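PDB 3BOQ: transcriptional regulator, MarR family from Silicibacter pomeroyi DSS-3, which probably binds DNA as a dimeric winged-helix transcription factor of the MarR family and regulates gene expression. Local coordinates for residues D41-S46 against L113-Q118; L45-F50 against E121-I126; M53-R58 against G66-A71. All coordinates share one frame; numbering follows the deposited sequence.

In the fold
Helix 12-43 leads to the turn from which interactions 1 and 2 both start, sharing L45 and S46. Interaction 1 closes a long loop by bringing this turn onto residues 113-118 of helix 110-130. Interaction 2 starts slightly later and closes further along that helix, so the loops overlap and neither encloses the other. Interaction 3 closes a short loop within both, where helix 47-58 meets helix 65-71. Interactions 1 and 2 tie helix 110-130 to the end of helix 12-43 and the start of helix 47-58, which in MarR proteins begins the winged-helix domain; interaction 3 joins two helices of that domain. F116, next to T115, packs on F50 of interaction 2 and on A54 and A57 of segment 53-58.

Interaction 1: residues D41-S46 against L113-Q118; sequences DETGLS and LTTFKQ
T115 places CG2 trans to its own backbone N (chi1 -68° to OG1), and this methyl projects from helix 110-130 to meet L45 and T43. The same torsion sets OG1 beside the backbone N, where it hydrogen-bonds to the carbonyl oxygen of A111 one turn earlier. On the other side, CD2 is the branch of L45 that meets T115, with L45 CD2 lying 3.9 Å from T115 CG2. The two side chains pass at a slant and touch through one methyl of each. T43 adds a looser approach, its CG2 being 4.5 Å from T115 CG2.

The chain leaves helix 12-43 at G44, with positive phi, between T43 and L45, and both flanking residues direct their side chains to the same partner helix. T43 and L45 also rest on A119, one turn beyond T115, while L45 reaches M53 of helix 47-58. The turn between helices 12-43 and 47-58 is thereby set against helix 110-130 of the MarR fold. A salt bridge from E42 to R125 is the nearby polar tie. With the T115 hydroxyl engaged within its own helix, the contact between 41-46 and 113-118 rests on methyl contacts, which are non-directional and modest in area.

Interaction 2: residues L45-F50 against E121-I126; sequences LSLAKF and EAHNRI
H123 lies against F50 along almost its whole side chain, starting at CB. H123 CB sits over one face of the F50 ring, 4.3 Å from its centroid, in a CH-pi contact displaced toward the rim. With CG trans to the backbone N (chi1 170°), the imidazole then runs along the CZ-CE2-CD2 side of the F50 ring, over its face near the rim. H123 CG is 3.7 Å from F50 CE2, and the next atom, H123 CD2, comes closest, 3.5 Å from the same F50 CE2. CD2 also receives L47 from the side, with L47 CD1 at 3.9 Å near the plane of the imidazole. At the tip, H123 NE2 is 3.9 Å from F50 CE2. The two rings form an offset stack, with planes at 14° and the centroids of F50 and H123 4.7 Å apart.

ND1 is turned to the side chain of the next residue, N124: H123 ND1 donates to N124 OD1 (2.9 Å, 159° at the hydrogen), and the acceptor lies almost in the imidazole plane. That bond and the stack together restrain rotation of the ring. F50 also meets the ring of F116, while W21 of the second subunit packs on L47 and H123. The buried stack thus joins the first helix of the DNA-binding region to helix 110-130, close to the subunit interface, as expected of the MarR fold, in which winged-helix and dimerisation regions are joined through such long helices.

Interaction 3: residues M53-R58 against G66-A71; sequences MAQLAR and GKLSGA
L56 and L68 meet at a slant, branch against branch, where helix 47-58 faces helix 65-71. L56 CD2 is 3.8 Å from L68 CD1, and that L68 methyl also lies alongside the base of Q55, with Q55 CB 4.1 Å from L68 CD1. This one methyl thus touches both L56 and Q55, neighbours in sequence. L68 can reach there because its CG is trans to the backbone N (chi1 173°), which swings the branched end toward 53-58.

Q55 approaches differently. Its chain is kinked at chi2 (-41°), folding it over A71, where Q55 CG lies 4.1 Å from A71 CB and 3.6 Å from A71 O. The amide end follows close to this carbonyl, with Q55 CD 3.3 Å from A71 O. The A71 methyl faces 53-58 directly, and Q55 CA and A71 CA are 6.5 Å apart, the nearest backbone approach. The short helical segments cross steeply, at 115°, with 9.7 Å between their axes.

Further apolar groups continue the cluster: L63 of strand 63-64 packs on both Q55 and L56, L108 on L56, and V83 of helix 79-88 on L68. The contact within the winged-helix region is therefore mixed in chemistry: a leucine pair buries hydrophobic surface on one part, and on the other the Q55 side chain lies over A71 and its backbone carbonyl.

Interaction 1: residues D41-S46 against L113-Q118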
ATOM      1  N   ASP B  41     -16.242   0.858   9.886  1.00 70.31           N
ATOM      2  CA  ASP B  41     -17.047   0.753  11.083  1.00 70.91           C
ATOM      3  C   ASP B  41     -17.715   2.100  11.400  1.00 70.83           C
ATOM      4  O   ASP B  41     -18.922   2.131  11.590  1.00 72.03           O
ATOM      5  CB  ASP B  41     -16.264   0.214  12.289  1.00 71.09           C
ATOM      6  CG  ASP B  41     -17.073   0.299  13.587  1.00 74.19           C
ATOM      7  OD1 ASP B  41     -17.969  -0.560  13.836  1.00 76.57           O
ATOM      8  OD2 ASP B  41     -16.844   1.258  14.359  1.00 77.98           O
ATOM      9  N   GLU B  42     -16.970   3.200  11.424  1.00 69.81           N
ATOM     10  CA  GLU B  42     -17.559   4.497  11.802  1.00 69.33           C
ATOM     11  C   GLU B  42     -18.474   5.182  10.750  1.00 68.33           C
ATOM     12  O   GLU B  42     -19.325   5.960  11.104  1.00 68.17           O
ATOM     13  CB  GLU B  42     -16.464   5.450  12.307  1.00 69.35           C
ATOM     14  CG  GLU B  42     -15.577   4.745  13.339  1.00 72.13           C
ATOM     15  CD  GLU B  42     -14.734   5.673  14.214  1.00 77.20           C
ATOM     16  OE1 GLU B  42     -15.009   6.904  14.249  1.00 77.22           O
ATOM     17  OE2 GLU B  42     -13.795   5.142  14.882  1.00 78.02           O
ATOM     18  N   THR B  43     -18.332   4.841   9.476  1.00 67.17           N
ATOM     19  CA  THR B  43     -18.839   5.664   8.383  1.00 66.15           C
ATOM     20  C   THR B  43     -19.442   4.799   7.244  1.00 64.77           C
ATOM     21  O   THR B  43     -20.188   5.298   6.400  1.00 64.00           O
ATOM     22  CB  THR B  43     -17.629   6.494   7.807  1.00 67.15           C
ATOM     23  OG1 THR B  43     -17.222   7.486   8.758  1.00 67.85           O
ATOM     24  CG2 THR B  43     -17.947   7.180   6.509  1.00 68.56           C
ATOM     25  N   GLY B  44     -19.091   3.517   7.198  1.00 63.09           N
ATOM     26  CA  GLY B  44     -19.541   2.657   6.118  1.00 62.60           C
ATOM     27  C   GLY B  44     -18.852   2.941   4.793  1.00 62.76           C
ATOM     28  O   GLY B  44     -19.243   2.412   3.769  1.00 63.16           O
ATOM     29  N   LEU B  45     -17.829   3.795   4.831  1.00 62.98           N
ATOM     30  CA  LEU B  45     -16.930   4.095   3.722  1.00 62.37           C
ATOM     31  C   LEU B  45     -15.594   3.365   3.856  1.00 61.92           C
ATOM     32  O   LEU B  45     -15.006   3.286   4.953  1.00 61.51           O
ATOM     33  CB  LEU B  45     -16.627   5.576   3.684  1.00 62.61           C
ATOM     34  CG  LEU B  45     -17.310   6.426   2.632  1.00 64.69           C
ATOM     35  CD1 LEU B  45     -18.746   6.031   2.451  1.00 64.24           C
ATOM     36  CD2 LEU B  45     -17.168   7.883   3.068  1.00 66.90           C
ATOM     37  N   SER B  46     -15.152   2.829   2.721  1.00 60.70           N
ATOM     38  CA  SER B  46     -13.834   2.244   2.521  1.00 59.53           C
ATOM     39  C   SER B  46     -12.823   3.338   2.406  1.00 58.71           C
ATOM     40  O   SER B  46     -13.162   4.455   2.009  1.00 58.65           O
ATOM     41  CB  SER B  46     -13.809   1.541   1.168  1.00 58.52           C
ATOM     42  OG  SER B  46     -13.891   0.178   1.390  1.00 61.06           O
ATOM     43  N   LEU B 113     -21.318  14.869  -0.179  1.00 65.47           N
ATOM     44  CA  LEU B 113     -20.438  15.903   0.369  1.00 65.98           C
ATOM     45  C   LEU B 113     -20.566  16.079   1.903  1.00 66.34           C
ATOM     46  O   LEU B 113     -19.568  16.263   2.581  1.00 66.93           O
ATOM     47  CB  LEU B 113     -20.621  17.229  -0.385  1.00 65.76           C
ATOM     48  CG  LEU B 113     -19.806  18.462   0.024  1.00 65.78           C
ATOM     49  CD1 LEU B 113     -18.284  18.262  -0.178  1.00 65.47           C
ATOM     50  CD2 LEU B 113     -20.316  19.682  -0.738  1.00 65.55           C
ATOM     51  N   THR B 114     -21.781  16.012   2.441  1.00 66.91           N
ATOM     52  CA  THR B 114     -21.995  15.933   3.891  1.00 67.02           C
ATOM     53  C   THR B 114     -21.292  14.714   4.518  1.00 67.33           C
ATOM     54  O   THR B 114     -20.642  14.851   5.550  1.00 67.69           O
ATOM     55  CB  THR B 114     -23.497  15.884   4.223  1.00 67.38           C
ATOM     56  OG1 THR B 114     -24.086  17.163   3.957  1.00 67.40           O
ATOM     57  CG2 THR B 114     -23.728  15.507   5.695  1.00 66.72           C
ATOM     58  N   THR B 115     -21.447  13.535   3.903  1.00 67.59           N
ATOM     59  CA  THR B 115     -20.819  12.293   4.368  1.00 67.97           C
ATOM     60  C   THR B 115     -19.284  12.456   4.312  1.00 68.54           C
ATOM     61  O   THR B 115     -18.580  12.055   5.236  1.00 68.97           O
ATOM     62  CB  THR B 115     -21.305  11.034   3.544  1.00 67.74           C
ATOM     63  OG1 THR B 115     -22.688  10.765   3.819  1.00 67.64           O
ATOM     64  CG2 THR B 115     -20.513   9.770   3.901  1.00 67.21           C
ATOM     65  N   PHE B 116     -18.783  13.077   3.247  1.00 68.52           N
ATOM     66  CA  PHE B 116     -17.365  13.267   3.079  1.00 68.46           C
ATOM     67  C   PHE B 116     -16.723  14.066   4.223  1.00 69.25           C
ATOM     68  O   PHE B 116     -15.666  13.688   4.738  1.00 68.51           O
ATOM     69  CB  PHE B 116     -17.028  13.934   1.733  1.00 68.33           C
ATOM     70  CG  PHE B 116     -15.568  14.196   1.594  1.00 69.71           C
ATOM     71  CD1 PHE B 116     -14.681  13.125   1.384  1.00 68.07           C
ATOM     72  CD2 PHE B 116     -15.053  15.475   1.817  1.00 68.39           C
ATOM     73  CE1 PHE B 116     -13.319  13.336   1.344  1.00 69.25           C
ATOM     74  CE2 PHE B 116     -13.673  15.710   1.766  1.00 68.76           C
ATOM     75  CZ  PHE B 116     -12.800  14.643   1.532  1.00 68.87           C
ATOM     76  N   LYS B 117     -17.356  15.175   4.606  1.00 70.02           N
ATOM     77  CA  LYS B 117     -16.859  16.007   5.691  1.00 71.46           C
ATOM     78  C   LYS B 117     -16.867  15.265   7.039  1.00 71.91           C
ATOM     79  O   LYS B 117     -15.865  15.312   7.764  1.00 72.22           O
ATOM     80  CB  LYS B 117     -17.603  17.348   5.753  1.00 71.56           C
ATOM     81  CG  LYS B 117     -17.464  18.137   4.448  1.00 72.76           C
ATOM     82  CD  LYS B 117     -18.156  19.508   4.462  1.00 73.25           C
ATOM     83  CE  LYS B 117     -18.212  20.089   3.036  1.00 74.01           C
ATOM     84  NZ  LYS B 117     -18.937  21.386   2.922  1.00 74.78           N
ATOM     85  N   GLN B 118     -17.962  14.573   7.365  1.00 71.84           N
ATOM     86  CA  GLN B 118     -17.990  13.728   8.564  1.00 72.40           C
ATOM     87  C   GLN B 118     -16.908  12.654   8.477  1.00 72.50           C
ATOM     88  O   GLN B 118     -16.260  12.360   9.479  1.00 73.26           O
ATOM     89  CB  GLN B 118     -19.359  13.045   8.783  1.00 72.47           C
ATOM     90  CG  GLN B 118     -20.597  13.957   8.893  1.00 73.02           C
ATOM     91  CD  GLN B 118     -21.917  13.150   8.928  1.00 73.94           C
ATOM     92  OE1 GLN B 118     -22.245  12.399   8.003  1.00 75.71           O
ATOM     93  NE2 GLN B 118     -22.670  13.308  10.006  1.00 76.53           N
TER

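Interaction 2: residues L45-F50 against E121-I126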
ATOM      1  N   LEU B  45     -17.829   3.795   4.831  1.00 62.98           N
ATOM      2  CA  LEU B  45     -16.930   4.095   3.722  1.00 62.37           C
ATOM      3  C   LEU B  45     -15.594   3.365   3.856  1.00 61.92           C
ATOM      4  O   LEU B  45     -15.006   3.286   4.953  1.00 61.51           O
ATOM      5  CB  LEU B  45     -16.627   5.576   3.684  1.00 62.61           C
ATOM      6  CG  LEU B  45     -17.310   6.426   2.632  1.00 64.69           C
ATOM      7  CD1 LEU B  45     -18.746   6.031   2.451  1.00 64.24           C
ATOM      8  CD2 LEU B  45     -17.168   7.883   3.068  1.00 66.90           C
ATOM      9  N   SER B  46     -15.152   2.829   2.721  1.00 60.70           N
ATOM     10  CA  SER B  46     -13.834   2.244   2.521  1.00 59.53           C
ATOM     11  C   SER B  46     -12.823   3.338   2.406  1.00 58.71           C
ATOM     12  O   SER B  46     -13.162   4.455   2.009  1.00 58.65           O
ATOM     13  CB  SER B  46     -13.809   1.541   1.168  1.00 58.52           C
ATOM     14  OG  SER B  46     -13.891   0.178   1.390  1.00 61.06           O
ATOM     15  N   LEU B  47     -11.565   3.005   2.665  1.00 57.64           N
ATOM     16  CA  LEU B  47     -10.508   3.922   2.348  1.00 56.76           C
ATOM     17  C   LEU B  47     -10.477   4.217   0.841  1.00 57.12           C
ATOM     18  O   LEU B  47     -10.326   5.373   0.445  1.00 57.10           O
ATOM     19  CB  LEU B  47      -9.173   3.378   2.848  1.00 56.41           C
ATOM     20  CG  LEU B  47      -8.089   4.396   3.162  1.00 55.63           C
ATOM     21  CD1 LEU B  47      -8.639   5.496   4.078  1.00 55.71           C
ATOM     22  CD2 LEU B  47      -6.829   3.691   3.763  1.00 56.12           C
ATOM     23  N   ALA B  48     -10.609   3.174   0.006  1.00 56.81           N
ATOM     24  CA  ALA B  48     -10.675   3.352  -1.456  1.00 57.06           C
ATOM     25  C   ALA B  48     -11.797   4.355  -1.852  1.00 57.96           C
ATOM     26  O   ALA B  48     -11.565   5.264  -2.660  1.00 58.71           O
ATOM     27  CB  ALA B  48     -10.839   2.005  -2.160  1.00 55.70           C
ATOM     28  N   LYS B  49     -12.979   4.206  -1.247  1.00 58.33           N
ATOM     29  CA  LYS B  49     -14.121   5.098  -1.459  1.00 59.30           C
ATOM     30  C   LYS B  49     -13.900   6.521  -0.970  1.00 59.94           C
ATOM     31  O   LYS B  49     -14.169   7.498  -1.691  1.00 60.63           O
ATOM     32  CB  LYS B  49     -15.347   4.529  -0.757  1.00 58.94           C
ATOM     33  CG  LYS B  49     -15.975   3.334  -1.471  1.00 58.93           C
ATOM     34  CD  LYS B  49     -17.384   3.102  -1.001  1.00 57.80           C
ATOM     35  CE  LYS B  49     -17.905   1.863  -1.614  1.00 58.56           C
ATOM     36  NZ  LYS B  49     -19.194   1.489  -0.989  1.00 59.55           N
ATOM     37  N   PHE B  50     -13.439   6.633   0.276  1.00 60.61           N
ATOM     38  CA  PHE B  50     -13.074   7.912   0.867  1.00 60.38           C
ATOM     39  C   PHE B  50     -12.063   8.607  -0.042  1.00 61.04           C
ATOM     40  O   PHE B  50     -12.233   9.786  -0.371  1.00 60.93           O
ATOM     41  CB  PHE B  50     -12.498   7.722   2.284  1.00 60.12           C
ATOM     42  CG  PHE B  50     -11.998   9.001   2.890  1.00 60.51           C
ATOM     43  CD1 PHE B  50     -12.892   9.910   3.455  1.00 61.11           C
ATOM     44  CD2 PHE B  50     -10.647   9.343   2.814  1.00 61.33           C
ATOM     45  CE1 PHE B  50     -12.458  11.130   3.970  1.00 60.86           C
ATOM     46  CE2 PHE B  50     -10.186  10.560   3.337  1.00 63.54           C
ATOM     47  CZ  PHE B  50     -11.098  11.458   3.926  1.00 61.43           C
ATOM     48  N   GLU B 121     -13.349  14.040   9.024  1.00 71.07           N
ATOM     49  CA  GLU B 121     -13.108  14.238  10.446  1.00 71.25           C
ATOM     50  C   GLU B 121     -12.670  12.908  11.071  1.00 70.22           C
ATOM     51  O   GLU B 121     -11.647  12.846  11.781  1.00 70.42           O
ATOM     52  CB  GLU B 121     -14.390  14.762  11.112  1.00 70.79           C
ATOM     53  CG  GLU B 121     -14.215  15.663  12.316  1.00 72.38           C
ATOM     54  CD  GLU B 121     -15.483  16.536  12.618  1.00 73.84           C
ATOM     55  OE1 GLU B 121     -16.610  16.251  12.090  1.00 75.07           O
ATOM     56  OE2 GLU B 121     -15.349  17.515  13.404  1.00 76.66           O
ATOM     57  N   ALA B 122     -13.445  11.859  10.787  1.00 69.12           N
ATOM     58  CA  ALA B 122     -13.215  10.491  11.283  1.00 68.42           C
ATOM     59  C   ALA B 122     -11.862   9.923  10.859  1.00 67.89           C
ATOM     60  O   ALA B 122     -11.171   9.300  11.657  1.00 67.83           O
ATOM     61  CB  ALA B 122     -14.343   9.557  10.821  1.00 67.49           C
ATOM     62  N   HIS B 123     -11.521  10.143   9.595  1.00 67.42           N
ATOM     63  CA  HIS B 123     -10.284   9.664   8.974  1.00 67.49           C
ATOM     64  C   HIS B 123      -9.026  10.234   9.681  1.00 67.76           C
ATOM     65  O   HIS B 123      -8.086   9.484   9.971  1.00 67.34           O
ATOM     66  CB  HIS B 123     -10.283  10.082   7.496  1.00 66.48           C
ATOM     67  CG  HIS B 123      -8.981   9.862   6.802  1.00 66.31           C
ATOM     68  ND1 HIS B 123      -7.922  10.734   6.919  1.00 67.57           N
ATOM     69  CD2 HIS B 123      -8.572   8.883   5.960  1.00 62.27           C
ATOM     70  CE1 HIS B 123      -6.914  10.295   6.188  1.00 65.13           C
ATOM     71  NE2 HIS B 123      -7.284   9.173   5.600  1.00 63.59           N
ATOM     72  N   ASN B 124      -9.024  11.555   9.910  1.00 66.73           N
ATOM     73  CA  ASN B 124      -7.933  12.249  10.562  1.00 66.54           C
ATOM     74  C   ASN B 124      -7.848  11.955  12.054  1.00 67.08           C
ATOM     75  O   ASN B 124      -6.755  11.951  12.620  1.00 68.73           O
ATOM     76  CB  ASN B 124      -8.042  13.765  10.335  1.00 66.77           C
ATOM     77  CG  ASN B 124      -7.888  14.155   8.854  1.00 66.59           C
ATOM     78  OD1 ASN B 124      -7.479  13.347   8.025  1.00 68.64           O
ATOM     79  ND2 ASN B 124      -8.221  15.388   8.532  1.00 61.67           N
ATOM     80  N   ARG B 125      -8.987  11.738  12.712  1.00 66.42           N
ATOM     81  CA  ARG B 125      -8.970  11.213  14.066  1.00 65.30           C
ATOM     82  C   ARG B 125      -8.381   9.766  14.112  1.00 64.70           C
ATOM     83  O   ARG B 125      -7.539   9.468  14.950  1.00 64.11           O
ATOM     84  CB  ARG B 125     -10.375  11.300  14.724  1.00 65.20           C
ATOM     85  CG  ARG B 125     -10.399  10.699  16.138  1.00 65.37           C
ATOM     86  CD  ARG B 125     -11.729  10.801  16.891  1.00 65.32           C
ATOM     87  NE  ARG B 125     -12.879  10.945  16.011  1.00 68.71           N
ATOM     88  CZ  ARG B 125     -13.464   9.949  15.338  1.00 70.62           C
ATOM     89  NH1 ARG B 125     -13.004   8.702  15.428  1.00 69.69           N
ATOM     90  NH2 ARG B 125     -14.505  10.211  14.556  1.00 68.37           N
ATOM     91  N   ILE B 126      -8.816   8.882  13.213  1.00 63.63           N
ATOM     92  CA  ILE B 126      -8.351   7.483  13.254  1.00 62.92           C
ATOM     93  C   ILE B 126      -6.839   7.413  13.020  1.00 63.05           C
ATOM     94  O   ILE B 126      -6.110   6.716  13.749  1.00 62.98           O
ATOM     95  CB  ILE B 126      -9.141   6.556  12.265  1.00 63.02           C
ATOM     96  CG1 ILE B 126     -10.614   6.409  12.704  1.00 61.58           C
ATOM     97  CG2 ILE B 126      -8.539   5.170  12.205  1.00 61.72           C
ATOM     98  CD1 ILE B 126     -11.574   6.234  11.530  1.00 58.21           C
TER

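Interaction 3: residues M53-R58 against G66-A71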
HETATM    1  N   MSE B  53     -13.728  10.055  -3.192  1.00 65.60           N
HETATM    2  CA  MSE B  53     -14.551  11.218  -2.793  1.00 68.80           C
HETATM    3  C   MSE B  53     -13.743  12.482  -2.472  1.00 66.87           C
HETATM    4  O   MSE B  53     -14.191  13.595  -2.738  1.00 67.22           O
HETATM    5  CB  MSE B  53     -15.448  10.860  -1.623  1.00 67.32           C
HETATM    6  CG  MSE B  53     -16.422   9.781  -1.967  1.00 70.66           C
HETATM    7 SE   MSE B  53     -17.396   9.067  -0.427  1.00 79.63          SE
HETATM    8  CE  MSE B  53     -18.573  10.634  -0.051  1.00 76.19           C
ATOM      9  N   ALA B  54     -12.559  12.296  -1.898  1.00 66.14           N
ATOM     10  CA  ALA B  54     -11.661  13.382  -1.583  1.00 65.42           C
ATOM     11  C   ALA B  54     -11.224  14.131  -2.840  1.00 65.24           C
ATOM     12  O   ALA B  54     -11.139  15.361  -2.826  1.00 65.28           O
ATOM     13  CB  ALA B  54     -10.444  12.843  -0.817  1.00 65.48           C
ATOM     14  N   GLN B  55     -10.954  13.395  -3.919  1.00 65.06           N
ATOM     15  CA  GLN B  55     -10.534  14.009  -5.181  1.00 65.40           C
ATOM     16  C   GLN B  55     -11.670  14.822  -5.755  1.00 65.58           C
ATOM     17  O   GLN B  55     -11.452  15.926  -6.224  1.00 65.81           O
ATOM     18  CB  GLN B  55     -10.062  12.967  -6.200  1.00 65.17           C
ATOM     19  CG  GLN B  55      -9.119  11.931  -5.636  1.00 66.10           C
ATOM     20  CD  GLN B  55      -8.072  12.520  -4.669  1.00 67.88           C
ATOM     21  OE1 GLN B  55      -7.879  12.006  -3.557  1.00 68.65           O
ATOM     22  NE2 GLN B  55      -7.412  13.605  -5.083  1.00 66.05           N
ATOM     23  N   LEU B  56     -12.883  14.280  -5.671  1.00 65.87           N
ATOM     24  CA  LEU B  56     -14.078  14.956  -6.146  1.00 66.48           C
ATOM     25  C   LEU B  56     -14.449  16.160  -5.287  1.00 67.53           C
ATOM     26  O   LEU B  56     -14.829  17.191  -5.828  1.00 67.94           O
ATOM     27  CB  LEU B  56     -15.259  13.984  -6.264  1.00 65.90           C
ATOM     28  CG  LEU B  56     -14.979  12.703  -7.062  1.00 65.58           C
ATOM     29  CD1 LEU B  56     -16.083  11.695  -6.876  1.00 63.61           C
ATOM     30  CD2 LEU B  56     -14.743  12.986  -8.542  1.00 65.54           C
ATOM     31  N   ALA B  57     -14.359  16.043  -3.960  1.00 68.36           N
ATOM     32  CA  ALA B  57     -14.616  17.200  -3.090  1.00 69.13           C
ATOM     33  C   ALA B  57     -13.621  18.340  -3.341  1.00 69.84           C
ATOM     34  O   ALA B  57     -14.001  19.507  -3.232  1.00 70.27           O
ATOM     35  CB  ALA B  57     -14.624  16.809  -1.623  1.00 69.18           C
ATOM     36  N   ARG B  58     -12.364  18.006  -3.669  1.00 69.69           N
ATOM     37  CA  ARG B  58     -11.370  19.010  -4.055  1.00 70.60           C
ATOM     38  C   ARG B  58     -11.715  19.656  -5.421  1.00 69.53           C
ATOM     39  O   ARG B  58     -11.315  20.798  -5.693  1.00 69.33           O
ATOM     40  CB  ARG B  58      -9.934  18.422  -4.064  1.00 70.26           C
ATOM     41  CG  ARG B  58      -8.802  19.507  -4.140  1.00 72.65           C
ATOM     42  CD  ARG B  58      -7.329  18.995  -3.932  1.00 73.94           C
ATOM     43  NE  ARG B  58      -7.217  17.786  -3.086  1.00 81.71           N
ATOM     44  CZ  ARG B  58      -7.516  17.705  -1.779  1.00 84.34           C
ATOM     45  NH1 ARG B  58      -7.963  18.767  -1.100  1.00 85.06           N
ATOM     46  NH2 ARG B  58      -7.383  16.537  -1.143  1.00 85.14           N
ATOM     47  N   GLY B  66     -10.736   9.131 -16.283  1.00 57.70           N
ATOM     48  CA  GLY B  66      -9.279   9.156 -16.349  1.00 57.34           C
ATOM     49  C   GLY B  66      -8.621  10.135 -15.391  1.00 57.33           C
ATOM     50  O   GLY B  66      -7.620   9.802 -14.753  1.00 56.96           O
ATOM     51  N   LYS B  67      -9.180  11.342 -15.282  1.00 57.41           N
ATOM     52  CA  LYS B  67      -8.608  12.349 -14.388  1.00 57.69           C
ATOM     53  C   LYS B  67      -8.852  12.011 -12.916  1.00 58.08           C
ATOM     54  O   LYS B  67      -7.988  12.269 -12.066  1.00 57.89           O
ATOM     55  CB  LYS B  67      -9.085  13.762 -14.744  1.00 57.56           C
ATOM     56  CG  LYS B  67      -8.462  14.290 -16.043  1.00 58.03           C
ATOM     57  CD  LYS B  67      -8.593  15.805 -16.177  1.00 58.16           C
ATOM     58  CE  LYS B  67      -8.026  16.309 -17.507  1.00 57.79           C
ATOM     59  NZ  LYS B  67      -6.548  16.137 -17.610  1.00 56.98           N
ATOM     60  N   LEU B  68     -10.021  11.427 -12.634  1.00 58.51           N
ATOM     61  CA  LEU B  68     -10.324  10.852 -11.319  1.00 58.94           C
ATOM     62  C   LEU B  68      -9.331   9.747 -10.971  1.00 59.08           C
ATOM     63  O   LEU B  68      -8.746   9.746  -9.881  1.00 59.41           O
ATOM     64  CB  LEU B  68     -11.751  10.293 -11.260  1.00 58.79           C
ATOM     65  CG  LEU B  68     -12.153   9.520  -9.997  1.00 59.38           C
ATOM     66  CD1 LEU B  68     -11.949  10.349  -8.749  1.00 60.39           C
ATOM     67  CD2 LEU B  68     -13.599   9.138 -10.087  1.00 60.73           C
ATOM     68  N   SER B  69      -9.181   8.802 -11.895  1.00 59.14           N
ATOM     69  CA  SER B  69      -8.277   7.679 -11.755  1.00 59.01           C
ATOM     70  C   SER B  69      -6.853   8.181 -11.499  1.00 59.52           C
ATOM     71  O   SER B  69      -6.165   7.664 -10.558  1.00 59.89           O
ATOM     72  CB  SER B  69      -8.369   6.798 -13.002  1.00 58.61           C
ATOM     73  OG  SER B  69      -7.248   5.948 -13.176  1.00 58.83           O
ATOM     74  N   GLY B  70      -6.443   9.202 -12.312  1.00 59.81           N
ATOM     75  CA  GLY B  70      -5.111   9.817 -12.242  1.00 59.54           C
ATOM     76  C   GLY B  70      -4.777  10.505 -10.916  1.00 59.97           C
ATOM     77  O   GLY B  70      -3.556  10.664 -10.564  1.00 59.89           O
ATOM     78  N   ALA B  71      -5.858  10.890 -10.192  1.00 59.72           N
ATOM     79  CA  ALA B  71      -5.750  11.684  -8.954  1.00 60.14           C
ATOM     80  C   ALA B  71      -5.889  10.844  -7.675  1.00 60.67           C
ATOM     81  O   ALA B  71      -5.658  11.327  -6.565  1.00 61.43           O
ATOM     82  CB  ALA B  71      -6.802  12.815  -8.941  1.00 59.82           C
TER